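Local coordinates for conserved hypothetical protein (PDB 2GF6), which probably hydrolyses fatty acyl-coenzyme A thioesters, as a member of the hot-dog-fold 4-hydroxybenzoyl-CoA thioesterase family that binds coenzyme A, at residues Glu3-Tyr7 and Lys131-Lys135; Asp11-Asp17 and Arg31-Asn35; Ile23-Tyr29 and Tyr67-Val71. One frame throughout, in Å; residues are numbered along the deposited sequence.

Interactions 2 and 3 form one neighbourhood, their centres about 10 Å apart, and both draw on helix 26-45. They touch directly: D17 O of interaction 2 lies 3.0 Å from H25 N of interaction 3, a probable hydrogen bond that ties the charged cluster to the start of the helix. Interaction 3 lines the coenzyme A pocket; interaction 2 stands one layer behind it, the F32 side chain about 9 Å from the ligand. Interaction 1 joins the two ends of the chain and is remote from the ligand, its centre about 27 Å from that of interaction 3, on the opposite side of the chain's centre. Its segment 3-7 nevertheless leads straight towards segment 11-17.

Interaction 1: Glu3-Tyr7 and Lys131-Lys135; sequences ENIEY and KLSIK
The Y7 ring meets K135 at its edge, not over a face: CG and CD of the lysine lie near the ring plane, and N4 CB also reaches the ring edge. The ring of F40 meets Y7 as well, with the two planes inclined at about 30°. Y7 and K135 run alongside each other in opposite directions, and the closest carbons are Y7 CE2 and K135 CD, 3.3 Å apart. At the end of the ring, Y7 OH comes within 3.4 Å of K135 CB. A long, flexible methylene chain suits this place because it can follow the rim of an aromatic ring while carrying its charge onward to an acid.

That acid is E6. K135 NZ donates to E6 OE2 at 2.7 Å in a salt bridge, the two side chains arriving from opposite directions. The ammonium does not lie in the carboxylate plane; it approaches OE2 from above, 39° out of it. A bend at chi3 (-77°) turns CE and NZ of the lysine off the line of the Y7 edge and towards the glutamate. The other oxygen, E6 OE1, forms a salt bridge with K44, so the one carboxylate is shared by two lysines. N4 adds a marginal contact, its OD1 3.8 Å from K135 CD.

On the N-terminal side a short 3-10 turn presents E6 and Y7 together, and Y7 N binds N4 O at 3.1 Å. K135 is the last residue, so the contact brings the two chain ends together at the surface. Beneath it runs helix 26-45, whose F40 touches E6, Y7 and L132 and whose K44 touches Y7 and K135. Strand 76-85 borders it too, with P83 against Y7, I85 against L132, and L81 paired to Y7 through the backbone.

Interaction 2: Asp11-Asp17 and Arg31-Asn35; sequences DVVRIYD and RFFTN
D17 OD2 is gripped by two donors, R14 N at 2.8 Å and R31 NH2 at 2.9 Å. D17 OD1 takes R31 NE at 2.9 Å on its syn side, and this bond is nearly straight (167°). The arginine therefore holds the carboxylate side-on with two nitrogens, the flat groups only 14° from coplanar. Its chain leaves the helix extended, then bends at chi3 (79°) to bring NE and NH2 level with the acid.

The D11 carboxylate stands almost perpendicular to the same guanidinium, and the bonds are weak, R31 NH1 to D11 OD2 measuring 3.2 Å. OD2 gains a sounder donor in N35 ND2, also at 3.2 Å, while D11 OD1 accepts V12 N at 2.9 Å and forms a salt bridge with R14 NH1. Y16 brings its ring edge to R31 NE and sets its hydroxyl over a guanidinium face; that OH bonds to N35 of the second subunit, and N35 OD1 to Y16 OH of that subunit, so the pair occurs twice. F32 lies beside the cluster, its ring edge near D17 OD2 and CZ against V13 CG2.

A leucine in place of R31 would probably leave D17 OD1 without this donor and cost D11 one of its two arginine partners, tying the end of strand 8-12 and the 3-10 turn less firmly to helix 26-45. The acids of this salt-bridge network, with E38 of the second subunit paired to R14, offset two guanidinium groups only 4.3 Å apart (R14 NH1 to R31 NH2). R31, with R14 close by, is likely to keep D11 and D17 ionised.

Interaction 3: Ile23-Tyr29 and Tyr67-Val71; sequences IAHYAAY and YHRPV. With COA (coenzyme A), chain F.
Y29, on the first turn of the long helix of this hot-dog fold, offers a ring face to Y67, whose edge presses onto it. The pair is T-shaped: centroids are 5.1 Å apart, planes at 68°, with Y67 CE2 the atom that lands on the face. Aromatic residues suit both positions because a broad flat wall and a thin rim fit closely without polar atoms facing each other.

Below them the bump is a methyl. With CG1 anti to the carbonyl carbon (chi1 -65°), CG2 of V71 falls between the backbone N and that carbon and enters the notch between A24 CB, a tight 3.5 Å away, and Y29 OH. The small CB of A24 suits a place where the V71 methyl already sits in close contact. Alongside, I23 CG2 rests on P70 CB, and the backbones are clasped by A24 N to V71 O at 2.7 Å.

Coenzyme A threads its thiol arm between the segments. The sulfur S1P sits over one face of Y67, offset towards the rim and 3.7 Å from CE2, while C2P lies close to A24 O and Y29 CE2. The loop side holds the arm by backbone carbonyls: Y67 O accepts from N8P and H68 O from OAP. E62, W119 and S121 of the fourth subunit complete the site, and S63 of that subunit bonds the Y67 hydroxyl.

H25 caps the helix weakly, ND1 accepting from A28 N. One water between the segments donates to A24 O and to O5P of the coenzyme and accepts from Y29 OH, this last bond measuring 2.7 Å.

Interaction 1: Glu3-Tyr7 and Lys131-Lys135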
loop_
_atom_site.group_PDB
_atom_site.type_symbol
_atom_site.label_atom_id
_atom_site.label_comp_id
_atom_site.label_asym_id
_atom_site.label_seq_id
_atom_site.Cartn_x
_atom_site.Cartn_y
_atom_site.Cartn_z
ATOM N N GLU A 3 -7.913 8.350 32.024
ATOM C CA GLU A 3 -6.505 8.681 32.286
ATOM C C GLU A 3 -5.652 8.239 31.105
ATOM O O GLU A 3 -5.752 7.097 30.682
ATOM C CB GLU A 3 -6.021 8.030 33.599
ATOM C CG GLU A 3 -6.331 6.531 33.786
ATOM C CD GLU A 3 -7.800 6.204 34.155
ATOM O OE1 GLU A 3 -8.611 7.107 34.446
ATOM O OE2 GLU A 3 -8.151 5.015 34.140
ATOM N N ASN A 4 -4.852 9.158 30.557
ATOM C CA ASN A 4 -3.967 8.898 29.388
ATOM C C ASN A 4 -4.634 8.238 28.186
ATOM O O ASN A 4 -3.960 7.535 27.413
ATOM C CB ASN A 4 -2.727 8.071 29.787
ATOM C CG ASN A 4 -1.711 8.871 30.602
ATOM O OD1 ASN A 4 -1.922 10.048 30.929
ATOM N ND2 ASN A 4 -0.598 8.228 30.934
ATOM N N ILE A 5 -5.938 8.464 28.016
ATOM C CA ILE A 5 -6.671 7.877 26.897
ATOM C C ILE A 5 -6.211 8.414 25.521
ATOM O O ILE A 5 -6.310 7.718 24.522
ATOM C CB ILE A 5 -8.210 8.002 27.080
ATOM C CG1 ILE A 5 -8.956 7.245 25.978
ATOM C CG2 ILE A 5 -8.685 9.471 27.085
ATOM C CD1 ILE A 5 -8.489 5.796 25.763
ATOM N N GLU A 6 -5.685 9.633 25.462
ATOM C CA GLU A 6 -5.156 10.173 24.188
ATOM C C GLU A 6 -3.983 9.372 23.676
ATOM O O GLU A 6 -3.619 9.478 22.498
ATOM C CB GLU A 6 -4.639 11.614 24.313
ATOM C CG GLU A 6 -5.377 12.484 25.253
ATOM C CD GLU A 6 -4.807 12.397 26.623
ATOM O OE1 GLU A 6 -3.892 13.202 26.900
ATOM O OE2 GLU A 6 -5.288 11.549 27.417
ATOM N N TYR A 7 -3.346 8.636 24.582
ATOM C CA TYR A 7 -2.085 8.008 24.301
ATOM C C TYR A 7 -2.273 6.559 23.947
ATOM O O TYR A 7 -1.307 5.928 23.563
ATOM C CB TYR A 7 -1.151 8.135 25.511
ATOM C CG TYR A 7 -0.849 9.579 25.880
ATOM C CD1 TYR A 7 -0.107 10.395 25.031
ATOM C CD2 TYR A 7 -1.306 10.122 27.051
ATOM C CE1 TYR A 7 0.154 11.714 25.348
ATOM C CE2 TYR A 7 -1.050 11.440 27.377
ATOM C CZ TYR A 7 -0.316 12.235 26.527
ATOM O OH TYR A 7 -0.042 13.553 26.857
ATOM N N LYS A 131 -1.516 23.625 23.723
ATOM C CA LYS A 131 -2.298 22.390 23.915
ATOM C C LYS A 131 -1.431 21.128 24.001
ATOM O O LYS A 131 -1.639 20.285 24.871
ATOM C CB LYS A 131 -3.370 22.259 22.827
ATOM C CG LYS A 131 -4.519 23.263 22.980
ATOM C CD LYS A 131 -5.857 22.685 22.494
ATOM C CE LYS A 131 -7.071 23.393 23.094
ATOM N NZ LYS A 131 -7.360 23.012 24.509
ATOM N N LEU A 132 -0.458 21.012 23.107
ATOM C CA LEU A 132 0.525 19.935 23.168
ATOM C C LEU A 132 1.317 19.898 24.454
ATOM O O LEU A 132 1.734 18.835 24.885
ATOM C CB LEU A 132 1.538 20.056 22.030
ATOM C CG LEU A 132 1.236 19.291 20.755
ATOM C CD1 LEU A 132 2.379 19.501 19.785
ATOM C CD2 LEU A 132 1.009 17.799 21.051
ATOM N N SER A 133 1.558 21.062 25.051
ATOM C CA SER A 133 2.398 21.148 26.253
ATOM C C SER A 133 1.721 20.600 27.521
ATOM O O SER A 133 2.397 20.399 28.532
ATOM C CB SER A 133 2.857 22.588 26.495
ATOM O OG SER A 133 1.881 23.304 27.214
ATOM N N ILE A 134 0.407 20.357 27.469
ATOM C CA ILE A 134 -0.325 19.797 28.614
ATOM C C ILE A 134 -0.239 18.266 28.676
ATOM O O ILE A 134 -0.434 17.593 27.669
ATOM C CB ILE A 134 -1.815 20.203 28.590
ATOM C CG1 ILE A 134 -1.944 21.727 28.529
ATOM C CG2 ILE A 134 -2.558 19.662 29.841
ATOM C CD1 ILE A 134 -3.365 22.203 28.378
ATOM N N LYS A 135 0.012 17.749 29.885
ATOM C CA LYS A 135 0.020 16.301 30.214
ATOM C C LYS A 135 1.429 15.683 30.036
ATOM O O LYS A 135 2.284 16.138 29.261
ATOM C CB LYS A 135 -1.050 15.504 29.426
ATOM C CG LYS A 135 -1.386 14.125 30.013
ATOM C CD LYS A 135 -2.665 13.472 29.435
ATOM C CE LYS A 135 -4.025 14.023 29.972
ATOM N NZ LYS A 135 -5.204 13.219 29.474
ATOM O OXT LYS A 135 1.769 14.696 30.706
#

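Interaction 2: Asp11-Asp17 and Arg31-Asn35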
loop_
_atom_site.group_PDB
_atom_site.type_symbol
_atom_site.label_atom_id
_atom_site.label_comp_id
_atom_site.label_asym_id
_atom_site.label_seq_id
_atom_site.Cartn_x
_atom_site.Cartn_y
_atom_site.Cartn_z
ATOM N N ASP A 11 -6.227 -1.391 17.551
ATOM C CA ASP A 11 -6.445 -1.743 16.156
ATOM C C ASP A 11 -6.364 -3.262 15.993
ATOM O O ASP A 11 -6.042 -3.977 16.926
ATOM C CB ASP A 11 -5.427 -1.030 15.257
ATOM C CG ASP A 11 -6.055 -0.503 13.957
ATOM O OD1 ASP A 11 -6.961 -1.183 13.415
ATOM O OD2 ASP A 11 -5.661 0.599 13.495
ATOM N N VAL A 12 -6.687 -3.740 14.802
ATOM C CA VAL A 12 -6.734 -5.177 14.505
ATOM C C VAL A 12 -6.008 -5.403 13.173
ATOM O O VAL A 12 -6.121 -4.574 12.248
ATOM C CB VAL A 12 -8.214 -5.692 14.476
ATOM C CG1 VAL A 12 -9.008 -5.026 13.355
ATOM C CG2 VAL A 12 -8.288 -7.200 14.355
ATOM N N VAL A 13 -5.224 -6.478 13.106
ATOM C CA VAL A 13 -4.463 -6.783 11.903
ATOM C C VAL A 13 -5.372 -7.354 10.823
ATOM O O VAL A 13 -6.107 -8.308 11.055
ATOM C CB VAL A 13 -3.271 -7.757 12.180
ATOM C CG1 VAL A 13 -2.442 -8.011 10.901
ATOM C CG2 VAL A 13 -2.331 -7.180 13.251
ATOM N N ARG A 14 -5.292 -6.745 9.640
ATOM C CA ARG A 14 -6.209 -6.976 8.527
ATOM C C ARG A 14 -5.446 -7.648 7.376
ATOM O O ARG A 14 -4.216 -7.709 7.361
ATOM C CB ARG A 14 -6.818 -5.653 8.058
ATOM C CG ARG A 14 -8.277 -5.469 8.370
ATOM C CD ARG A 14 -8.539 -5.054 9.789
ATOM N NE ARG A 14 -9.927 -4.601 9.978
ATOM C CZ ARG A 14 -10.287 -3.505 10.651
ATOM N NH1 ARG A 14 -9.371 -2.722 11.243
ATOM N NH2 ARG A 14 -11.567 -3.188 10.738
ATOM N N ILE A 15 -6.176 -8.170 6.406
ATOM C CA ILE A 15 -5.521 -8.852 5.275
ATOM C C ILE A 15 -4.588 -7.924 4.509
ATOM O O ILE A 15 -3.518 -8.320 4.028
ATOM C CB ILE A 15 -6.579 -9.480 4.308
ATOM C CG1 ILE A 15 -5.884 -10.358 3.276
ATOM C CG2 ILE A 15 -7.513 -8.387 3.660
ATOM C CD1 ILE A 15 -5.056 -11.456 3.884
ATOM N N TYR A 16 -4.988 -6.674 4.386
ATOM C CA TYR A 16 -4.154 -5.718 3.703
ATOM C C TYR A 16 -2.960 -5.277 4.584
ATOM O O TYR A 16 -2.105 -4.499 4.142
ATOM C CB TYR A 16 -4.982 -4.513 3.217
ATOM C CG TYR A 16 -5.887 -3.895 4.264
ATOM C CD1 TYR A 16 -5.370 -3.055 5.245
ATOM C CD2 TYR A 16 -7.261 -4.102 4.246
ATOM C CE1 TYR A 16 -6.175 -2.490 6.211
ATOM C CE2 TYR A 16 -8.090 -3.532 5.239
ATOM C CZ TYR A 16 -7.524 -2.720 6.215
ATOM O OH TYR A 16 -8.303 -2.121 7.207
ATOM N N ASP A 17 -2.891 -5.748 5.829
ATOM C CA ASP A 17 -1.689 -5.474 6.659
ATOM C C ASP A 17 -0.596 -6.517 6.527
ATOM O O ASP A 17 0.491 -6.355 7.081
ATOM C CB ASP A 17 -2.066 -5.347 8.142
ATOM C CG ASP A 17 -2.978 -4.162 8.405
ATOM O OD1 ASP A 17 -2.737 -3.084 7.814
ATOM O OD2 ASP A 17 -3.939 -4.340 9.164
ATOM N N ARG A 31 0.607 2.200 9.368
ATOM C CA ARG A 31 -0.817 2.352 9.453
ATOM C C ARG A 31 -1.126 2.510 10.911
ATOM O O ARG A 31 -1.875 3.359 11.293
ATOM C CB ARG A 31 -1.578 1.153 8.857
ATOM C CG ARG A 31 -3.098 1.417 8.774
ATOM C CD ARG A 31 -3.907 0.344 8.057
ATOM N NE ARG A 31 -4.181 -0.832 8.877
ATOM C CZ ARG A 31 -5.023 -0.891 9.914
ATOM N NH1 ARG A 31 -5.667 0.177 10.361
ATOM N NH2 ARG A 31 -5.190 -2.051 10.539
ATOM N N PHE A 32 -0.519 1.680 11.741
ATOM C CA PHE A 32 -0.908 1.673 13.142
ATOM C C PHE A 32 -0.484 2.962 13.853
ATOM O O PHE A 32 -1.262 3.510 14.626
ATOM C CB PHE A 32 -0.313 0.468 13.879
ATOM C CG PHE A 32 -0.585 -0.852 13.210
ATOM C CD1 PHE A 32 -1.840 -1.157 12.690
ATOM C CD2 PHE A 32 0.425 -1.799 13.104
ATOM C CE1 PHE A 32 -2.085 -2.395 12.086
ATOM C CE2 PHE A 32 0.204 -3.012 12.479
ATOM C CZ PHE A 32 -1.059 -3.315 11.979
ATOM N N PHE A 33 0.761 3.404 13.651
ATOM C CA PHE A 33 1.272 4.503 14.450
ATOM C C PHE A 33 0.705 5.851 13.961
ATOM O O PHE A 33 0.395 6.740 14.785
ATOM C CB PHE A 33 2.808 4.414 14.640
ATOM C CG PHE A 33 3.648 4.679 13.414
ATOM C CD1 PHE A 33 3.591 5.895 12.731
ATOM C CD2 PHE A 33 4.615 3.765 13.031
ATOM C CE1 PHE A 33 4.419 6.148 11.636
ATOM C CE2 PHE A 33 5.451 4.020 11.937
ATOM C CZ PHE A 33 5.352 5.218 11.248
ATOM N N THR A 34 0.458 5.951 12.649
ATOM C CA THR A 34 -0.264 7.106 12.066
ATOM C C THR A 34 -1.660 7.258 12.672
ATOM O O THR A 34 -2.040 8.326 13.112
ATOM C CB THR A 34 -0.335 6.976 10.522
ATOM O OG1 THR A 34 0.992 6.800 10.046
ATOM C CG2 THR A 34 -0.935 8.251 9.858
ATOM N N ASN A 35 -2.416 6.170 12.730
ATOM C CA ASN A 35 -3.690 6.207 13.411
ATOM C C ASN A 35 -3.516 6.637 14.859
ATOM O O ASN A 35 -4.293 7.436 15.386
ATOM C CB ASN A 35 -4.369 4.841 13.358
ATOM C CG ASN A 35 -4.865 4.478 11.974
ATOM O OD1 ASN A 35 -5.112 5.352 11.131
ATOM N ND2 ASN A 35 -5.020 3.184 11.733
#

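Interaction 3: Ile23-Tyr29 and Tyr67-Val71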
loop_
_atom_site.group_PDB
_atom_site.type_symbol
_atom_site.label_atom_id
_atom_site.label_comp_id
_atom_site.label_asym_id
_atom_site.label_seq_id
_atom_site.Cartn_x
_atom_site.Cartn_y
_atom_site.Cartn_z
ATOM N N ILE A 23 2.421 -12.353 8.174
ATOM C CA ILE A 23 2.617 -11.444 9.290
ATOM C C ILE A 23 2.450 -10.060 8.759
ATOM O O ILE A 23 2.527 -9.848 7.514
ATOM C CB ILE A 23 4.046 -11.555 9.891
ATOM C CG1 ILE A 23 5.133 -11.248 8.833
ATOM C CG2 ILE A 23 4.257 -12.945 10.455
ATOM C CD1 ILE A 23 6.550 -11.252 9.417
ATOM N N ALA A 24 2.229 -9.128 9.681
ATOM C CA ALA A 24 2.167 -7.717 9.318
ATOM C C ALA A 24 3.503 -7.227 8.745
ATOM O O ALA A 24 4.589 -7.576 9.240
ATOM C CB ALA A 24 1.769 -6.891 10.510
ATOM N N HIS A 25 3.391 -6.416 7.702
ATOM C CA HIS A 25 4.529 -5.920 6.934
ATOM C C HIS A 25 4.905 -4.490 7.365
ATOM O O HIS A 25 4.207 -3.843 8.167
ATOM C CB HIS A 25 4.220 -5.986 5.413
ATOM C CG HIS A 25 2.948 -5.292 4.995
ATOM N ND1 HIS A 25 2.593 -4.031 5.427
ATOM C CD2 HIS A 25 1.958 -5.684 4.157
ATOM C CE1 HIS A 25 1.441 -3.683 4.890
ATOM N NE2 HIS A 25 1.047 -4.657 4.090
ATOM N N TYR A 26 6.012 -4.003 6.815
ATOM C CA TYR A 26 6.545 -2.695 7.150
ATOM C C TYR A 26 5.544 -1.576 7.163
ATOM O O TYR A 26 5.611 -0.722 8.058
ATOM C CB TYR A 26 7.595 -2.323 6.110
ATOM C CG TYR A 26 8.446 -1.087 6.327
ATOM C CD1 TYR A 26 9.549 -1.122 7.167
ATOM C CD2 TYR A 26 8.231 0.060 5.592
ATOM C CE1 TYR A 26 10.369 -0.042 7.331
ATOM C CE2 TYR A 26 9.076 1.187 5.738
ATOM C CZ TYR A 26 10.146 1.114 6.614
ATOM O OH TYR A 26 11.004 2.152 6.791
ATOM N N ALA A 27 4.678 -1.514 6.154
ATOM C CA ALA A 27 3.770 -0.369 5.995
ATOM C C ALA A 27 2.644 -0.502 6.972
ATOM O O ALA A 27 2.014 0.468 7.341
ATOM C CB ALA A 27 3.200 -0.308 4.542
ATOM N N ALA A 28 2.352 -1.717 7.385
ATOM C CA ALA A 28 1.261 -1.909 8.317
ATOM C C ALA A 28 1.526 -1.122 9.597
ATOM O O ALA A 28 0.614 -0.486 10.180
ATOM C CB ALA A 28 1.108 -3.364 8.614
ATOM N N TYR A 29 2.785 -1.128 10.018
ATOM C CA TYR A 29 3.159 -0.504 11.296
ATOM C C TYR A 29 2.974 0.996 11.225
ATOM O O TYR A 29 2.606 1.634 12.218
ATOM C CB TYR A 29 4.585 -0.932 11.712
ATOM C CG TYR A 29 4.635 -2.386 12.209
ATOM C CD1 TYR A 29 4.270 -2.711 13.510
ATOM C CD2 TYR A 29 4.972 -3.432 11.363
ATOM C CE1 TYR A 29 4.272 -4.010 13.949
ATOM C CE2 TYR A 29 4.985 -4.738 11.802
ATOM C CZ TYR A 29 4.631 -5.027 13.088
ATOM O OH TYR A 29 4.626 -6.339 13.557
ATOM N N TYR A 67 11.302 -4.911 15.936
ATOM C CA TYR A 67 10.199 -5.835 15.824
ATOM C C TYR A 67 10.553 -7.079 16.611
ATOM O O TYR A 67 11.263 -7.946 16.115
ATOM C CB TYR A 67 9.964 -6.177 14.360
ATOM C CG TYR A 67 9.862 -4.958 13.471
ATOM C CD1 TYR A 67 10.992 -4.390 12.910
ATOM C CD2 TYR A 67 8.636 -4.377 13.187
ATOM C CE1 TYR A 67 10.912 -3.271 12.093
ATOM C CE2 TYR A 67 8.539 -3.225 12.359
ATOM C CZ TYR A 67 9.677 -2.694 11.807
ATOM O OH TYR A 67 9.614 -1.571 10.991
ATOM N N HIS A 68 10.079 -7.148 17.854
ATOM C CA HIS A 68 10.435 -8.237 18.751
ATOM C C HIS A 68 9.649 -9.470 18.409
ATOM O O HIS A 68 10.126 -10.604 18.562
ATOM C CB HIS A 68 10.106 -7.877 20.203
ATOM C CG HIS A 68 10.930 -6.772 20.766
ATOM N ND1 HIS A 68 12.238 -6.952 21.157
ATOM C CD2 HIS A 68 10.615 -5.490 21.071
ATOM C CE1 HIS A 68 12.705 -5.819 21.650
ATOM N NE2 HIS A 68 11.739 -4.916 21.610
ATOM N N ARG A 69 8.397 -9.261 18.038
ATOM C CA ARG A 69 7.517 -10.376 17.793
ATOM C C ARG A 69 6.653 -10.037 16.623
ATOM O O ARG A 69 6.328 -8.855 16.413
ATOM C CB ARG A 69 6.633 -10.635 19.001
ATOM C CG ARG A 69 7.352 -11.209 20.205
ATOM C CD ARG A 69 6.393 -11.268 21.390
ATOM N NE ARG A 69 7.076 -10.988 22.655
ATOM C CZ ARG A 69 7.069 -11.768 23.740
ATOM N NH1 ARG A 69 6.391 -12.914 23.776
ATOM N NH2 ARG A 69 7.753 -11.385 24.821
ATOM N N PRO A 70 6.249 -11.067 15.877
ATOM C CA PRO A 70 5.399 -10.851 14.736
ATOM C C PRO A 70 3.960 -10.635 15.178
ATOM O O PRO A 70 3.565 -11.098 16.246
ATOM C CB PRO A 70 5.506 -12.167 13.981
ATOM C CG PRO A 70 5.625 -13.195 15.108
ATOM C CD PRO A 70 6.496 -12.508 16.116
ATOM N N VAL A 71 3.185 -9.944 14.349
ATOM C CA VAL A 71 1.738 -9.917 14.503
ATOM C C VAL A 71 1.077 -10.442 13.217
ATOM O O VAL A 71 1.584 -10.260 12.100
ATOM C CB VAL A 71 1.192 -8.491 14.926
ATOM C CG1 VAL A 71 1.705 -8.139 16.305
ATOM C CG2 VAL A 71 1.576 -7.408 13.963
HETATM N N1A COA F . 20.168 -5.878 15.630
HETATM C C2A COA F . 21.297 -6.683 15.618
HETATM N N3A COA F . 21.196 -8.032 15.902
HETATM C C4A COA F . 19.996 -8.571 16.203
HETATM C C5A COA F . 18.851 -7.787 16.232
HETATM C C6A COA F . 18.934 -6.435 15.940
HETATM N N6A COA F . 17.827 -5.698 15.948
HETATM N N7A COA F . 17.809 -8.575 16.564
HETATM C C8A COA F . 18.260 -9.828 16.741
HETATM N N9A COA F . 19.615 -9.841 16.526
HETATM C C1B COA F . 20.543 -10.977 16.731
HETATM C C2B COA F . 20.405 -11.596 18.117
HETATM O O2B COA F . 21.281 -11.024 19.049
HETATM C C3B COA F . 20.733 -13.040 17.840
HETATM O O3B COA F . 22.121 -13.209 17.771
HETATM P P3B COA F . 22.809 -14.251 18.778
HETATM O O7A COA F . 24.297 -14.197 18.520
HETATM O O8A COA F . 22.257 -15.655 18.521
HETATM O O9A COA F . 22.520 -13.749 20.183
HETATM C C4B COA F . 20.163 -13.281 16.463
HETATM O O4B COA F . 20.291 -12.030 15.810
HETATM C C5B COA F . 18.701 -13.699 16.519
HETATM O O5B COA F . 18.015 -13.048 17.565
HETATM P P1A COA F . 17.054 -13.890 18.545
HETATM O O1A COA F . 16.230 -12.960 19.409
HETATM O O2A COA F . 17.854 -14.836 19.402
HETATM O O3A COA F . 16.070 -14.628 17.492
HETATM P P2A COA F . 14.818 -15.574 17.898
HETATM O O4A COA F . 14.401 -15.329 19.319
HETATM O O5A COA F . 15.179 -17.022 17.596
HETATM O O6A COA F . 13.626 -15.127 16.928
HETATM C CBP COA F . 12.209 -13.615 15.895
HETATM C CCP COA F . 13.647 -13.877 16.294
HETATM C CDP COA F . 11.260 -14.010 17.037
HETATM C CEP COA F . 11.926 -14.470 14.659
HETATM C CAP COA F . 12.058 -12.113 15.676
HETATM O OAP COA F . 12.183 -11.443 16.907
HETATM C C9P COA F . 10.731 -11.738 15.083
HETATM O O9P COA F . 9.760 -12.679 14.758
HETATM N N8P COA F . 10.564 -10.457 14.871
HETATM C C7P COA F . 9.344 -9.973 14.287
HETATM C C6P COA F . 9.500 -9.965 12.789
HETATM C C5P COA F . 8.458 -9.053 12.227
HETATM O O5P COA F . 7.259 -9.230 12.478
HETATM N N4P COA F . 8.953 -8.069 11.517
HETATM C C3P COA F . 8.604 -7.862 10.150
HETATM C C2P COA F . 7.519 -6.821 10.063
HETATM S S1P COA F . 8.046 -5.265 9.331
HETATM O O HOH W 1 4.868 -8.358 11.796
HETATM O O HOH W 2 7.451 -0.025 9.848
HETATM O O HOH W 3 6.437 -6.464 15.597
#